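Uncharacterized protein PA2218 (Pseudomonas aeruginosa, PDB 2HDW) is of unknown specific function but adopts an alpha/beta hydrolase fold and probably acts as a hydrolase. Local coordinates at residues N187-D192 with S305-L310. Sequence-based numbering, arbitrary orientation.
Sequences NAVAVD and SPRPIL
Arg307 reaches from the loop ahead of strand 309-314 to the last turn of helix 180-191, where the carbonyl oxygen of Val189 meets both terminal nitrogens of its guanidinium group. The fork is bifurcated at the acceptor: NH2 of Arg307 lies 2.8 Å from O of Val189, and NH1 of Arg307 lies 2.9 Å from that same oxygen. Both bonds are weak and well bent, the one from NH2 having an N-H...O angle of 129°. NH1 of Arg307 adds a third weak, bent bond, 3.1 Å from O of Asp192. The example illustrates how one arginine can gather carbonyl oxygens near the C-terminal end of a helix. Such oxygens sit at the negative end of the helix dipole, and a positive guanidinium there is probably favoured. In the alpha/beta hydrolase fold of this protein, the helix leads into strand 197-201, which runs parallel to and beside 309-314 in the central sheet, so the arginine links the entrances to two neighbouring strands. Further carbonyls also accept from it: O of Ile304 from NE, O of Glu303 from NH2 and O of Val195 from NH1. A bend at chi3 (-65°) turns the end of the otherwise extended chain toward the helix. Over one guanidinium face lies CG1 of Val189, 3.4 Å from NH1 of Arg307; its placement anti to the valine's backbone N brings this methyl, rather than CG2, against the arginine. The carboxylate of Asp192 does not join the arginine, its OD1 lying 6.3 Å from NH1 of Arg307. Instead, its OD2 accepts a hydrogen bond from Ser156 and forms a salt bridge with Arg194, while O of Ala190 is taken by the Lys193 ammonium.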
loop_
_atom_site.group_PDB
_atom_site.type_symbol
_atom_site.label_atom_id
_atom_site.label_comp_id
_atom_site.label_asym_id
_atom_site.label_seq_id
_atom_site.Cartn_x
_atom_site.Cartn_y
_atom_site.Cartn_z
ATOM N N ASN A 187 6.367 7.713 4.633
ATOM C CA ASN A 187 7.423 8.348 3.849
ATOM C C ASN A 187 6.863 9.535 3.068
ATOM O O ASN A 187 7.481 10.597 3.011
ATOM C CB ASN A 187 8.035 7.345 2.868
ATOM C CG ASN A 187 9.430 7.744 2.415
ATOM O OD1 ASN A 187 9.739 7.739 1.216
ATOM N ND2 ASN A 187 10.288 8.078 3.371
ATOM N N ALA A 188 5.690 9.344 2.471
ATOM C CA ALA A 188 5.041 10.392 1.685
ATOM C C ALA A 188 4.593 11.578 2.537
ATOM O O ALA A 188 4.814 12.734 2.172
ATOM C CB ALA A 188 3.840 9.816 0.934
ATOM N N VAL A 189 3.957 11.289 3.669
ATOM C CA VAL A 189 3.454 12.339 4.554
ATOM C C VAL A 189 4.546 13.248 5.130
ATOM O O VAL A 189 4.316 14.433 5.366
ATOM C CB VAL A 189 2.636 11.730 5.722
ATOM C CG1 VAL A 189 2.123 12.842 6.635
ATOM C CG2 VAL A 189 1.462 10.918 5.165
ATOM N N ALA A 190 5.728 12.690 5.360
ATOM C CA ALA A 190 6.831 13.470 5.904
ATOM C C ALA A 190 7.141 14.704 5.053
ATOM O O ALA A 190 7.395 15.784 5.593
ATOM C CB ALA A 190 8.077 12.598 6.019
ATOM N N VAL A 191 7.124 14.554 3.732
ATOM C CA VAL A 191 7.426 15.688 2.859
ATOM C C VAL A 191 6.228 16.335 2.174
ATOM O O VAL A 191 6.323 17.484 1.752
ATOM C CB VAL A 191 8.462 15.330 1.763
ATOM C CG1 VAL A 191 9.832 15.106 2.397
ATOM C CG2 VAL A 191 8.010 14.110 0.980
ATOM N N ASP A 192 5.115 15.611 2.049
ATOM C CA ASP A 192 3.917 16.175 1.427
ATOM C C ASP A 192 3.081 16.820 2.539
ATOM O O ASP A 192 2.267 16.157 3.178
ATOM C CB ASP A 192 3.098 15.085 0.739
ATOM C CG ASP A 192 1.957 15.652 -0.098
ATOM O OD1 ASP A 192 1.614 16.847 0.066
ATOM O OD2 ASP A 192 1.398 14.900 -0.920
ATOM N N SER A 305 5.193 15.217 12.413
ATOM C CA SER A 305 4.706 16.048 13.521
ATOM C C SER A 305 4.804 17.503 13.051
ATOM O O SER A 305 5.697 17.841 12.273
ATOM C CB SER A 305 5.579 15.839 14.761
ATOM O OG SER A 305 5.201 16.713 15.817
ATOM N N PRO A 306 3.919 18.393 13.541
ATOM C CA PRO A 306 2.815 18.231 14.497
ATOM C C PRO A 306 1.620 17.393 14.038
ATOM O O PRO A 306 0.694 17.174 14.821
ATOM C CB PRO A 306 2.391 19.675 14.800
ATOM C CG PRO A 306 3.584 20.488 14.427
ATOM C CD PRO A 306 4.076 19.811 13.184
ATOM N N ARG A 307 1.612 16.950 12.785
ATOM C CA ARG A 307 0.501 16.127 12.287
ATOM C C ARG A 307 0.536 14.767 12.992
ATOM O O ARG A 307 1.610 14.247 13.279
ATOM C CB ARG A 307 0.604 15.951 10.770
ATOM C CG ARG A 307 0.359 17.241 9.995
ATOM C CD ARG A 307 0.829 17.117 8.553
ATOM N NE ARG A 307 2.279 16.934 8.472
ATOM C CZ ARG A 307 2.920 16.516 7.382
ATOM N NH1 ARG A 307 2.239 16.231 6.278
ATOM N NH2 ARG A 307 4.241 16.380 7.394
ATOM N N PRO A 308 -0.641 14.169 13.258
ATOM C CA PRO A 308 -0.799 12.882 13.939
ATOM C C PRO A 308 -0.614 11.596 13.135
ATOM O O PRO A 308 -0.960 11.521 11.954
ATOM C CB PRO A 308 -2.206 12.983 14.500
ATOM C CG PRO A 308 -2.927 13.628 13.350
ATOM C CD PRO A 308 -1.960 14.734 12.918
ATOM N N ILE A 309 -0.085 10.582 13.818
ATOM C CA ILE A 309 0.143 9.262 13.235
ATOM C C ILE A 309 -0.518 8.206 14.113
ATOM O O ILE A 309 -0.392 8.243 15.337
ATOM C CB ILE A 309 1.635 8.883 13.186
ATOM C CG1 ILE A 309 2.432 9.892 12.360
ATOM C CG2 ILE A 309 1.789 7.501 12.581
ATOM C CD1 ILE A 309 3.919 9.614 12.392
ATOM N N LEU A 310 -1.225 7.275 13.483
ATOM C CA LEU A 310 -1.864 6.178 14.200
ATOM C C LEU A 310 -1.413 4.897 13.507
ATOM O O LEU A 310 -1.830 4.617 12.386
ATOM C CB LEU A 310 -3.394 6.289 14.138
ATOM C CG LEU A 310 -4.160 5.048 14.626
ATOM C CD1 LEU A 310 -3.794 4.752 16.082
ATOM C CD2 LEU A 310 -5.661 5.262 14.489
#